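Local coordinates for protein Medium/long-chain acyl-CoA thioesterase YigI (PDB 3E8P) that probably hydrolyses medium- and long-chain fatty acyl-CoA thioesters to the free fatty acid and coenzyme A, as a hot-dog-fold thioesterase, at residues E18-V23 against A85-V90; L37-K42 against A74-V79; I53-E58 against Q124-T129; I63-L68 against P120-I125; V139-M144 against T158-V163. All blocks are in the same frame, centred on the assembly; numbering follows the deposited sequence.

Contact 1 of 5, residues E18-V23 against A85-V90; sequences EVLKRV and AFAGLV
Val23 and Phe86 form the tighter part of the contact: CG2 of Val23 lies 3.6 Å from CE2 of Phe86, approaching the ring obliquely, though the place of this methyl in the model is less sure. The ring comes from the central helix, its CG anti to the backbone N (chi1 -168°), and Val90 CG2, one turn on in the same helix, packs over one face near its rim. Beyond the reach of this ring the packing slackens. Val19 CG2 and Val90 CG2 face each other tip to tip at 4.2 Å, and Leu20 CD2 stands 4.4 Å from Val90 CG2 and 4.5 Å from Ala87 CB. Such spacing agrees with the wide separation of the two helix segments, whose axes come no nearer than 11.1 Å while running almost antiparallel at 165°. Glu18, Lys21 and Arg22 form the exposed side of the outer segment. Tyr44 touches Leu20, Val23, Phe86 and Ala87, while Leu101 and Leu105 of helix 98-107 pack on Val19 and Val23. The contact is thus a worked case of hydrocarbon burial without directional bonds: it lays helix 14-29 against the C-terminal end of the core helix of the hot-dog fold, through methyl groups and one aromatic ring.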
# COMPACT_ATOMS: atom_id res chain seq x y z
N GLU A 18 -16.89 -24.77 15.76
CA GLU A 18 -15.90 -25.76 16.16
C GLU A 18 -14.53 -25.44 15.56
O GLU A 18 -13.53 -25.43 16.27
CB GLU A 18 -16.35 -27.16 15.74
CG GLU A 18 -16.33 -28.19 16.87
CD GLU A 18 -14.93 -28.41 17.45
OE1 GLU A 18 -14.06 -28.93 16.71
OE2 GLU A 18 -14.71 -28.06 18.63
N VAL A 19 -14.49 -25.16 14.26
CA VAL A 19 -13.23 -24.85 13.60
C VAL A 19 -12.66 -23.54 14.14
O VAL A 19 -11.45 -23.41 14.29
CB VAL A 19 -13.39 -24.74 12.06
CG1 VAL A 19 -13.95 -26.04 11.50
CG2 VAL A 19 -14.28 -23.57 11.69
N LEU A 20 -13.54 -22.59 14.44
CA LEU A 20 -13.12 -21.31 14.98
C LEU A 20 -12.45 -21.49 16.33
O LEU A 20 -11.38 -20.94 16.58
CB LEU A 20 -14.31 -20.36 15.12
CG LEU A 20 -14.95 -19.87 13.82
CD1 LEU A 20 -16.31 -19.25 14.14
CD2 LEU A 20 -14.04 -18.86 13.14
N LYS A 21 -13.08 -22.27 17.21
CA LYS A 21 -12.51 -22.51 18.53
C LYS A 21 -11.16 -23.20 18.39
O LYS A 21 -10.23 -22.93 19.15
CB LYS A 21 -13.46 -23.37 19.38
CG LYS A 21 -13.02 -23.51 20.83
CD LYS A 21 -13.98 -24.37 21.66
CE LYS A 21 -15.33 -23.68 21.88
NZ LYS A 21 -16.22 -24.47 22.78
N ARG A 22 -11.06 -24.09 17.42
CA ARG A 22 -9.82 -24.82 17.16
C ARG A 22 -8.75 -23.84 16.66
O ARG A 22 -7.62 -23.85 17.13
CB ARG A 22 -10.06 -25.92 16.12
CG ARG A 22 -8.80 -26.60 15.59
CD ARG A 22 -8.19 -27.57 16.60
NE ARG A 22 -6.79 -27.85 16.31
CZ ARG A 22 -6.34 -28.41 15.19
NH1 ARG A 22 -7.18 -28.76 14.22
NH2 ARG A 22 -5.03 -28.60 15.02
N VAL A 23 -9.13 -22.99 15.70
CA VAL A 23 -8.21 -22.01 15.15
C VAL A 23 -7.73 -21.02 16.20
O VAL A 23 -6.56 -20.65 16.22
CB VAL A 23 -8.85 -21.23 13.98
CG1 VAL A 23 -7.88 -20.19 13.46
CG2 VAL A 23 -9.23 -22.19 12.87
N ALA A 85 -10.10 -12.51 7.99
CA ALA A 85 -10.30 -13.06 6.66
C ALA A 85 -10.86 -14.48 6.75
O ALA A 85 -11.81 -14.81 6.05
CB ALA A 85 -8.99 -13.05 5.89
N PHE A 86 -10.28 -15.30 7.61
CA PHE A 86 -10.72 -16.69 7.77
C PHE A 86 -12.14 -16.79 8.34
O PHE A 86 -12.91 -17.66 7.94
CB PHE A 86 -9.74 -17.47 8.67
CG PHE A 86 -9.94 -18.96 8.65
CD1 PHE A 86 -9.67 -19.70 7.50
CD2 PHE A 86 -10.43 -19.63 9.77
CE1 PHE A 86 -9.87 -21.08 7.46
CE2 PHE A 86 -10.64 -21.01 9.74
CZ PHE A 86 -10.36 -21.74 8.59
N ALA A 87 -12.49 -15.91 9.26
CA ALA A 87 -13.83 -15.93 9.84
C ALA A 87 -14.85 -15.57 8.76
O ALA A 87 -15.93 -16.15 8.70
CB ALA A 87 -13.91 -14.95 11.00
N GLY A 88 -14.50 -14.60 7.91
CA GLY A 88 -15.39 -14.20 6.83
C GLY A 88 -15.60 -15.33 5.83
O GLY A 88 -16.63 -15.40 5.16
N LEU A 89 -14.60 -16.20 5.72
CA LEU A 89 -14.68 -17.34 4.81
C LEU A 89 -15.59 -18.39 5.44
O LEU A 89 -16.48 -18.93 4.78
CB LEU A 89 -13.29 -17.93 4.56
CG LEU A 89 -13.28 -19.30 3.87
CD1 LEU A 89 -13.91 -19.18 2.49
CD2 LEU A 89 -11.86 -19.82 3.77
N VAL A 90 -15.37 -18.66 6.72
CA VAL A 90 -16.16 -19.64 7.46
C VAL A 90 -17.66 -19.30 7.47
O VAL A 90 -18.51 -20.18 7.39
CB VAL A 90 -15.68 -19.76 8.92
CG1 VAL A 90 -16.66 -20.61 9.72
CG2 VAL A 90 -14.30 -20.37 8.98

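Contact 2 of 5, residues L37-K42 against A74-V79; sequences LGLDIK and ATVLDV
Leu39, in the run of chain that leads into strand 40-44, reaches to the central helix, where it meets Thr75, Val76 and Val79. Its CB points toward that helix without touching it. CG, anti to the backbone N (chi1 -175°), carries the chain inward, and the fork beyond it makes the touch. CD1 is the deeper branch: it lies 4.0 Å from Val79 CG2, 4.3 Å from Thr75 CG2 and 4.5 Å from Val76 CG2, so that one methyl is shared by three residues along one side of the helix. The other branch, CD2, is 4.4 Å from Val79 CG1 and also lies beside Ile41, two residues on, with 3.9 Å from Leu39 CD2 to Ile41 CD1. The side chains of Leu39 and Val79 pass alongside one another with opposed headings. Leu37 adds a second point, its CD2 meeting Thr75 CG2 tip to tip at 4.0 Å. Thr75 can offer a methyl to both leucines because its hydroxyl is turned to the helix itself, where OG1 is hydrogen-bonded to Gly71 O. Gly38, with positive phi, marks the exit from helix 32-37 and separates the two leucines. All five touching residues are buried: Val51 of the adjoining strand 49-54 touches both Leu39 and Val76, Phe27 of helix 14-29 covers Val79, and Phe33 of the second subunit packs on Leu37. Here the first strand of the hot-dog sheet and the turn before it close over the long helix 70-90.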
# COMPACT_ATOMS: atom_id res chain seq x y z
N LEU A 37 6.01 -12.88 21.92
CA LEU A 37 5.52 -11.52 22.12
C LEU A 37 4.45 -11.42 23.20
O LEU A 37 4.36 -10.41 23.89
CB LEU A 37 4.95 -10.95 20.80
CG LEU A 37 5.93 -10.24 19.86
CD1 LEU A 37 7.09 -11.15 19.53
CD2 LEU A 37 5.21 -9.82 18.58
N GLY A 38 3.66 -12.48 23.35
CA GLY A 38 2.59 -12.49 24.34
C GLY A 38 1.27 -12.10 23.69
O GLY A 38 0.37 -11.59 24.34
N LEU A 39 1.17 -12.34 22.39
CA LEU A 39 -0.04 -12.01 21.64
C LEU A 39 -1.18 -12.97 22.02
O LEU A 39 -1.01 -14.18 22.00
CB LEU A 39 0.29 -12.09 20.14
CG LEU A 39 -0.74 -11.68 19.08
CD1 LEU A 39 -0.02 -11.36 17.78
CD2 LEU A 39 -1.73 -12.81 18.88
N ASP A 40 -2.33 -12.40 22.39
CA ASP A 40 -3.50 -13.20 22.81
C ASP A 40 -4.76 -13.03 21.97
O ASP A 40 -5.10 -11.92 21.55
CB ASP A 40 -3.87 -12.86 24.25
CG ASP A 40 -2.76 -13.14 25.23
OD1 ASP A 40 -2.95 -12.82 26.42
OD2 ASP A 40 -1.71 -13.67 24.82
N ILE A 41 -5.46 -14.13 21.72
CA ILE A 41 -6.72 -14.08 20.99
C ILE A 41 -7.80 -14.01 22.07
O ILE A 41 -8.27 -15.03 22.58
CB ILE A 41 -6.93 -15.34 20.10
CG1 ILE A 41 -5.95 -15.31 18.92
CG2 ILE A 41 -8.34 -15.36 19.54
CD1 ILE A 41 -4.52 -15.57 19.30
N LYS A 42 -8.18 -12.79 22.43
CA LYS A 42 -9.17 -12.54 23.47
C LYS A 42 -10.52 -13.19 23.15
O LYS A 42 -11.11 -13.85 24.00
CB LYS A 42 -9.35 -11.04 23.67
CG LYS A 42 -10.03 -10.66 24.98
CD LYS A 42 -10.12 -9.14 25.15
CE LYS A 42 -10.77 -8.77 26.47
NZ LYS A 42 -10.98 -7.30 26.60
N ALA A 74 2.70 -3.92 13.48
CA ALA A 74 2.50 -4.59 12.19
C ALA A 74 2.17 -6.07 12.39
O ALA A 74 1.35 -6.62 11.67
CB ALA A 74 3.75 -4.45 11.34
N THR A 75 2.80 -6.71 13.38
CA THR A 75 2.55 -8.12 13.66
C THR A 75 1.10 -8.34 14.08
O THR A 75 0.41 -9.23 13.56
CB THR A 75 3.50 -8.66 14.78
OG1 THR A 75 4.85 -8.61 14.33
CG2 THR A 75 3.17 -10.10 15.13
N VAL A 76 0.62 -7.51 15.00
CA VAL A 76 -0.76 -7.61 15.48
C VAL A 76 -1.79 -7.35 14.38
O VAL A 76 -2.75 -8.08 14.23
CB VAL A 76 -1.03 -6.62 16.64
CG1 VAL A 76 -2.49 -6.72 17.09
CG2 VAL A 76 -0.09 -6.91 17.79
N LEU A 77 -1.56 -6.30 13.60
CA LEU A 77 -2.49 -5.96 12.53
C LEU A 77 -2.60 -7.08 11.49
O LEU A 77 -3.70 -7.35 10.99
CB LEU A 77 -2.07 -4.66 11.85
CG LEU A 77 -2.22 -3.39 12.69
CD1 LEU A 77 -1.49 -2.23 12.02
CD2 LEU A 77 -3.68 -3.06 12.86
N ASP A 78 -1.48 -7.73 11.18
CA ASP A 78 -1.48 -8.82 10.19
C ASP A 78 -2.25 -10.04 10.69
O ASP A 78 -3.03 -10.65 9.95
CB ASP A 78 -0.05 -9.25 9.84
CG ASP A 78 -0.01 -10.22 8.66
OD1 ASP A 78 0.98 -10.98 8.54
OD2 ASP A 78 -0.96 -10.23 7.84
N VAL A 79 -2.03 -10.39 11.95
CA VAL A 79 -2.70 -11.52 12.58
C VAL A 79 -4.21 -11.26 12.69
O VAL A 79 -5.02 -12.16 12.44
CB VAL A 79 -2.13 -11.79 13.99
CG1 VAL A 79 -2.91 -12.92 14.66
CG2 VAL A 79 -0.64 -12.14 13.88

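Contact 3 of 5, residues I53-E58 against Q124-T129; sequences INMKPE and QIFTGT
Met55 N donates to Gln124 O at 2.8 Å, the shortest of three backbone hydrogen bonds that zip the two segments together, and the bond is fairly straight at 163°. The other two form the reciprocal couple of an antiparallel hydrogen-bonded pair: Ile53 N to Phe126 O at 2.9 Å and Phe126 N to Ile53 O at 3.0 Å. Between them and the Met55 bond, Asn54 and Ile125 make a non-hydrogen-bonded pair, their side chains alongside each other with the same heading. Asn54 turns its OD1 onto the Ile125 chain, 3.2 Å from CG1, on an exposed face of the sheet. The opposite face is apolar. Ile53 CG2 crosses the start of the aromatic side chain, 3.8 Å from Phe126 CB, while selenomethionine Met55, its chain bent at chi2 and chi3, brings CE in plane to the ring edge, 3.6 Å from Phe126 CE2. Leu68 packs on both Met55 and Phe126, and Val72 and Val76 of helix 70-90 receive Ile53. The example divides the labour cleanly. Backbone bonds set the register of strands 49-54 and 125-134; alternation then sends Asn54 and Ile125 to an exposed face, and Ile53 and Phe126 into the hydrophobic interior beneath the sheet.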
# COMPACT_ATOMS: atom_id res chain seq x y z
N ILE A 53 -2.52 -7.67 23.41
CA ILE A 53 -1.14 -7.91 23.76
C ILE A 53 -0.76 -6.86 24.81
O ILE A 53 -0.89 -5.66 24.58
CB ILE A 53 -0.22 -7.78 22.51
CG1 ILE A 53 1.25 -7.96 22.91
CG2 ILE A 53 -0.44 -6.42 21.84
CD1 ILE A 53 2.20 -8.01 21.71
N ASN A 54 -0.30 -7.32 25.96
CA ASN A 54 0.09 -6.39 27.01
C ASN A 54 1.46 -5.86 26.72
O ASN A 54 2.29 -6.53 26.11
CB ASN A 54 0.10 -7.07 28.38
CG ASN A 54 -1.21 -7.72 28.70
OD1 ASN A 54 -2.26 -7.08 28.66
ND2 ASN A 54 -1.17 -9.01 29.02
N MSE A 55 1.70 -4.63 27.17
CA MSE A 55 2.99 -3.98 26.99
C MSE A 55 3.96 -4.60 27.98
O MSE A 55 3.62 -4.82 29.14
CB MSE A 55 2.86 -2.49 27.29
CG MSE A 55 4.18 -1.75 27.32
SE MSE A 55 4.97 -1.66 25.58
CE MSE A 55 4.31 0.09 25.04
N LYS A 56 5.16 -4.90 27.50
CA LYS A 56 6.21 -5.45 28.35
C LYS A 56 7.50 -4.86 27.82
O LYS A 56 7.60 -4.53 26.63
CB LYS A 56 6.24 -6.99 28.31
CG LYS A 56 6.59 -7.64 26.99
CD LYS A 56 6.65 -9.16 27.16
CE LYS A 56 6.81 -9.88 25.84
NZ LYS A 56 6.81 -11.37 25.98
N PRO A 57 8.51 -4.70 28.69
CA PRO A 57 9.80 -4.13 28.29
C PRO A 57 10.37 -4.63 26.96
O PRO A 57 10.88 -3.84 26.17
CB PRO A 57 10.70 -4.47 29.48
CG PRO A 57 9.74 -4.46 30.64
CD PRO A 57 8.56 -5.20 30.07
N GLU A 58 10.29 -5.93 26.71
CA GLU A 58 10.83 -6.52 25.47
C GLU A 58 10.19 -6.04 24.17
O GLU A 58 10.73 -6.27 23.09
CB GLU A 58 10.73 -8.05 25.51
CG GLU A 58 11.61 -8.73 26.53
CD GLU A 58 11.25 -8.37 27.96
OE1 GLU A 58 10.06 -8.10 28.23
OE2 GLU A 58 12.16 -8.38 28.82
N GLN A 124 -0.77 0.60 27.91
CA GLN A 124 -0.49 -0.53 28.79
C GLN A 124 -0.90 -1.83 28.12
O GLN A 124 -0.19 -2.84 28.20
CB GLN A 124 -1.25 -0.37 30.11
CG GLN A 124 -0.90 0.91 30.85
CD GLN A 124 -1.79 1.12 32.07
OE1 GLN A 124 -1.80 0.31 33.00
NE2 GLN A 124 -2.54 2.22 32.06
N ILE A 125 -2.05 -1.80 27.46
CA ILE A 125 -2.60 -2.95 26.76
C ILE A 125 -3.07 -2.52 25.38
O ILE A 125 -3.85 -1.58 25.25
CB ILE A 125 -3.81 -3.56 27.50
CG1 ILE A 125 -3.38 -4.04 28.90
CG2 ILE A 125 -4.41 -4.72 26.69
CD1 ILE A 125 -4.51 -4.63 29.72
N PHE A 126 -2.58 -3.21 24.35
CA PHE A 126 -2.97 -2.89 22.99
C PHE A 126 -3.97 -3.92 22.47
O PHE A 126 -3.78 -5.13 22.63
CB PHE A 126 -1.72 -2.82 22.11
CG PHE A 126 -0.80 -1.69 22.47
CD1 PHE A 126 -1.09 -0.39 22.08
CD2 PHE A 126 0.32 -1.91 23.26
CE1 PHE A 126 -0.28 0.68 22.46
CE2 PHE A 126 1.14 -0.86 23.65
CZ PHE A 126 0.84 0.44 23.25
N THR A 127 -5.04 -3.42 21.84
CA THR A 127 -6.10 -4.26 21.32
C THR A 127 -6.33 -4.03 19.82
O THR A 127 -6.34 -2.90 19.36
CB THR A 127 -7.41 -3.99 22.07
OG1 THR A 127 -7.19 -4.16 23.48
CG2 THR A 127 -8.52 -4.94 21.61
N GLY A 128 -6.54 -5.12 19.09
CA GLY A 128 -6.76 -5.02 17.66
C GLY A 128 -8.02 -5.71 17.16
O GLY A 128 -8.36 -6.81 17.59
N THR A 129 -8.71 -5.05 16.23
CA THR A 129 -9.92 -5.60 15.63
C THR A 129 -9.84 -5.33 14.14
O THR A 129 -9.01 -4.55 13.67
CB THR A 129 -11.20 -4.92 16.17
OG1 THR A 129 -11.24 -3.56 15.73
CG2 THR A 129 -11.23 -4.96 17.71

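Contact 4 of 5, residues I63-L68 against P120-I125; sequences IHQQIL and PGRGQI
Ile67 and Arg122 meet through their torsions: chi1 of Ile67, at 60°, wedges CG1 between the backbone N and the carbonyl carbon and leaves CG2 anti to the latter, facing the loop, while Arg122 has CG anti to its own carbonyl carbon and runs extended as far as NE. CG2 of Ile67 thereby reaches Arg122 CG at 3.9 Å, and chi4 of the arginine (74°) turns the guanidinium so that one face lies, off-centre, under the same methyl. Pro120 CB is 3.8 Å from Ile67 CG2, so one methyl rests on two residues of the opposing loop. Farther out, Arg122 NE makes only a weak, bent hydrogen bond to Gln65 O at 3.4 Å. The firmer link is in the backbone, where Leu68 N donates to Gly121 O at 2.8 Å, with an angle of 161° at the hydrogen. That oxygen also receives a CA-H...O contact from Ile67 CA at 3.3 Å. Gly121 is the centre of an inverse gamma turn, closed by Arg122 N to Pro120 O, and having no side chain it allows the two backbones to come close. A water extends the link, donating to Gln66 O at 2.8 Å and accepting from Gly123 N at 3.1 Å. Leu68 turns inward to Leu59 and Met55. The contact therefore joins the short, weakly bonded strand 67-68, just before helix 70-90, to the loop between strands 109-117 and 125-134, a loop further tied to strand 139-148 by Asn148 ND2 on Arg122 O.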
# COMPACT_ATOMS: atom_id res chain seq x y z
N ILE A 63 13.26 3.71 23.75
CA ILE A 63 13.39 3.74 25.20
C ILE A 63 12.89 5.03 25.84
O ILE A 63 12.15 5.00 26.82
CB ILE A 63 14.86 3.49 25.63
CG1 ILE A 63 15.25 2.05 25.32
CG2 ILE A 63 15.05 3.78 27.11
CD1 ILE A 63 16.73 1.75 25.55
N HIS A 64 13.28 6.17 25.28
CA HIS A 64 12.87 7.46 25.82
C HIS A 64 11.36 7.68 25.78
O HIS A 64 10.75 8.01 26.79
CB HIS A 64 13.59 8.59 25.07
CG HIS A 64 13.28 9.96 25.60
ND1 HIS A 64 12.02 10.52 25.51
CD2 HIS A 64 14.06 10.88 26.20
CE1 HIS A 64 12.05 11.73 26.05
NE2 HIS A 64 13.27 11.97 26.47
N GLN A 65 10.76 7.50 24.60
CA GLN A 65 9.32 7.70 24.43
C GLN A 65 8.47 6.55 24.97
O GLN A 65 7.26 6.68 25.08
CB GLN A 65 9.00 7.90 22.94
CG GLN A 65 9.76 9.02 22.25
CD GLN A 65 9.30 10.41 22.67
OE1 GLN A 65 9.85 11.42 22.22
NE2 GLN A 65 8.29 10.46 23.54
N GLN A 66 9.10 5.43 25.29
CA GLN A 66 8.38 4.26 25.79
C GLN A 66 7.26 3.88 24.83
O GLN A 66 6.12 3.64 25.24
CB GLN A 66 7.81 4.52 27.19
CG GLN A 66 8.84 4.43 28.31
CD GLN A 66 9.38 3.02 28.51
OE1 GLN A 66 8.67 2.14 28.98
NE2 GLN A 66 10.63 2.81 28.14
N ILE A 67 7.57 3.83 23.54
CA ILE A 67 6.56 3.47 22.56
C ILE A 67 6.78 2.04 22.05
O ILE A 67 7.90 1.52 22.05
CB ILE A 67 6.55 4.43 21.36
CG1 ILE A 67 7.90 4.43 20.66
CG2 ILE A 67 6.26 5.84 21.82
CD1 ILE A 67 7.90 5.23 19.40
N LEU A 68 5.69 1.42 21.65
CA LEU A 68 5.71 0.07 21.13
C LEU A 68 6.51 0.09 19.82
O LEU A 68 6.44 1.07 19.07
CB LEU A 68 4.27 -0.38 20.89
CG LEU A 68 3.93 -1.85 20.66
CD1 LEU A 68 4.22 -2.66 21.91
CD2 LEU A 68 2.45 -1.94 20.28
N PRO A 120 2.39 7.78 18.05
CA PRO A 120 3.19 6.93 18.94
C PRO A 120 2.44 5.85 19.70
O PRO A 120 1.38 6.09 20.29
CB PRO A 120 3.84 7.95 19.88
CG PRO A 120 3.99 9.15 19.00
CD PRO A 120 2.64 9.20 18.32
N GLY A 121 3.02 4.65 19.69
CA GLY A 121 2.41 3.53 20.37
C GLY A 121 2.58 3.52 21.87
O GLY A 121 3.37 2.74 22.39
N ARG A 122 1.87 4.39 22.58
CA ARG A 122 1.95 4.42 24.03
C ARG A 122 0.73 3.69 24.56
O ARG A 122 -0.32 3.71 23.92
CB ARG A 122 1.97 5.85 24.56
CG ARG A 122 3.12 6.69 24.03
CD ARG A 122 3.40 7.91 24.90
NE ARG A 122 4.55 8.67 24.41
CZ ARG A 122 4.53 9.44 23.32
NH1 ARG A 122 3.42 9.57 22.61
NH2 ARG A 122 5.63 10.07 22.94
N GLY A 123 0.86 3.04 25.71
CA GLY A 123 -0.26 2.31 26.29
C GLY A 123 0.17 1.13 27.14
O GLY A 123 1.32 0.70 27.11
N GLN A 124 -0.77 0.60 27.91
CA GLN A 124 -0.49 -0.53 28.79
C GLN A 124 -0.90 -1.83 28.12
O GLN A 124 -0.19 -2.84 28.20
CB GLN A 124 -1.25 -0.37 30.11
CG GLN A 124 -0.90 0.91 30.85
CD GLN A 124 -1.79 1.12 32.07
OE1 GLN A 124 -1.80 0.31 33.00
NE2 GLN A 124 -2.54 2.22 32.06
N ILE A 125 -2.05 -1.80 27.46
CA ILE A 125 -2.60 -2.95 26.76
C ILE A 125 -3.07 -2.52 25.38
O ILE A 125 -3.85 -1.58 25.25
CB ILE A 125 -3.81 -3.56 27.50
CG1 ILE A 125 -3.38 -4.04 28.90
CG2 ILE A 125 -4.41 -4.72 26.69
CD1 ILE A 125 -4.51 -4.63 29.72
O HOH W 1 3.81 3.23 26.77

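Contact 5 of 5, residues V139-M144 against T158-V163; sequences VSVCRM and TGTYMV
Ser140 O is gripped by two neighbours on the opposing strand: Tyr161 N donates to it at 2.7 Å in a straight bond (179°), and Thr160 CA adds a CA-H...O contact at 3.4 Å. Gly159 O is held in the same fashion, by Cys142 N at 2.7 Å and by Val141 CA at 3.2 Å. With Ser140 N to Tyr161 O and Gly159 N to Cys142 O, these bonds build two hydrogen-bonded pairs of a regular antiparallel ladder. CG of Tyr161 is anti to the carbonyl carbon (chi1 -62°), and the ring lies back over its own strand, with CE2 3.6 Å from Gly159 CA, a position open because Gly159 lacks a side chain. Cys142 SG stands obliquely to this ring, 5.3 Å from its centroid, in a sulfur-aromatic contact. Selenomethionine Met144 reaches tip to tip toward Tyr161, with CE 3.4 Å from OH. That hydroxyl is probably hydrogen-bonded to Asp78 OD2 of helix 70-90, which ties the tip of the ring to the helix. Ser140, Cys142 and Tyr161 share this inner face, where Ala85 packs on the last two. On the outer face, Asp112 of the third subunit bonds Thr160 OG1, and Phe156 of the fourth makes a cation-pi contact with Arg143. The hairpin of strands 139-148 and 153-162 thus lies between its own helix and neighbouring subunits.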
# COMPACT_ATOMS: atom_id res chain seq x y z
N VAL A 139 -9.57 -14.92 -2.42
CA VAL A 139 -8.87 -13.73 -1.93
C VAL A 139 -9.81 -12.78 -1.21
O VAL A 139 -10.90 -12.47 -1.71
CB VAL A 139 -8.21 -12.94 -3.09
CG1 VAL A 139 -7.57 -11.67 -2.56
CG2 VAL A 139 -7.17 -13.79 -3.77
N SER A 140 -9.40 -12.33 -0.02
CA SER A 140 -10.18 -11.39 0.78
C SER A 140 -9.32 -10.20 1.20
O SER A 140 -8.13 -10.35 1.48
CB SER A 140 -10.73 -12.06 2.05
OG SER A 140 -11.69 -13.04 1.72
N VAL A 141 -9.93 -9.01 1.23
CA VAL A 141 -9.24 -7.81 1.66
C VAL A 141 -9.87 -7.37 2.98
O VAL A 141 -11.09 -7.40 3.13
CB VAL A 141 -9.36 -6.67 0.62
CG1 VAL A 141 -8.50 -5.47 1.06
CG2 VAL A 141 -8.88 -7.16 -0.74
N CYS A 142 -9.03 -6.98 3.94
CA CYS A 142 -9.51 -6.57 5.25
C CYS A 142 -8.90 -5.27 5.76
O CYS A 142 -7.83 -4.84 5.32
CB CYS A 142 -9.19 -7.65 6.29
SG CYS A 142 -9.80 -9.29 5.89
N ARG A 143 -9.60 -4.65 6.71
CA ARG A 143 -9.12 -3.43 7.35
C ARG A 143 -8.86 -3.79 8.81
O ARG A 143 -9.66 -4.49 9.44
CB ARG A 143 -10.17 -2.31 7.26
CG ARG A 143 -10.01 -1.45 6.03
CD ARG A 143 -10.87 -0.20 6.07
NE ARG A 143 -10.48 0.74 5.03
CZ ARG A 143 -11.07 1.91 4.80
NH1 ARG A 143 -12.10 2.29 5.54
NH2 ARG A 143 -10.63 2.69 3.82
N MSE A 144 -7.74 -3.35 9.36
CA MSE A 144 -7.42 -3.66 10.74
C MSE A 144 -7.20 -2.37 11.51
O MSE A 144 -6.94 -1.33 10.93
CB MSE A 144 -6.15 -4.51 10.84
CG MSE A 144 -6.23 -5.83 10.11
SE MSE A 144 -6.05 -5.63 8.16
CE MSE A 144 -4.17 -5.91 8.00
N THR A 158 -4.53 -2.52 6.34
CA THR A 158 -5.36 -3.04 5.27
C THR A 158 -4.58 -4.24 4.75
O THR A 158 -3.41 -4.10 4.38
CB THR A 158 -5.58 -2.01 4.13
OG1 THR A 158 -6.19 -0.84 4.66
CG2 THR A 158 -6.49 -2.58 3.04
N GLY A 159 -5.20 -5.41 4.74
CA GLY A 159 -4.51 -6.59 4.25
C GLY A 159 -5.26 -7.39 3.19
O GLY A 159 -6.49 -7.46 3.19
N THR A 160 -4.50 -7.98 2.27
CA THR A 160 -5.07 -8.80 1.21
C THR A 160 -4.63 -10.21 1.58
O THR A 160 -3.44 -10.50 1.69
CB THR A 160 -4.52 -8.40 -0.15
OG1 THR A 160 -4.87 -7.03 -0.42
CG2 THR A 160 -5.10 -9.26 -1.23
N TYR A 161 -5.60 -11.09 1.78
CA TYR A 161 -5.31 -12.46 2.18
C TYR A 161 -5.78 -13.53 1.22
O TYR A 161 -6.78 -13.38 0.51
CB TYR A 161 -5.92 -12.71 3.55
CG TYR A 161 -5.35 -11.82 4.63
CD1 TYR A 161 -4.25 -12.21 5.37
CD2 TYR A 161 -5.89 -10.55 4.86
CE1 TYR A 161 -3.69 -11.37 6.33
CE2 TYR A 161 -5.35 -9.70 5.81
CZ TYR A 161 -4.24 -10.11 6.54
OH TYR A 161 -3.67 -9.26 7.45
N MSE A 162 -5.03 -14.62 1.20
CA MSE A 162 -5.33 -15.78 0.37
C MSE A 162 -6.18 -16.68 1.27
O MSE A 162 -5.75 -17.05 2.36
CB MSE A 162 -4.04 -16.50 -0.03
CG MSE A 162 -4.21 -17.60 -1.06
SE MSE A 162 -4.68 -16.89 -2.80
CE MSE A 162 -2.90 -16.39 -3.38
N VAL A 163 -7.38 -17.03 0.82
CA VAL A 163 -8.26 -17.89 1.62
C VAL A 163 -8.68 -19.16 0.88
O VAL A 163 -9.48 -19.95 1.38
CB VAL A 163 -9.52 -17.13 2.06
CG1 VAL A 163 -9.14 -16.03 3.06
CG2 VAL A 163 -10.21 -16.52 0.85

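Helix 70-90 ties the set together. Contacts 1 and 2 use its C-terminal end and its N-terminal half as buried, wholly apolar surfaces, about 16 Å apart between centres, whereas contact 5 presses the sheet against it and touches both: Ala85 meets Cys142 and Tyr161, and Asp78 joins Tyr161. Contacts 3 and 5 are backbone ladders of one sheet, but contact 3 has an exposed face where contact 5 is covered by other subunits. Contact 4, farthest from the chain centre, is the most mixed, with water, a weak arginine bond and loop backbone; it borders contact 3 through Leu68 and Phe126. Directional bonds thus dominate in strands and loops, hydrocarbon burial around the helix.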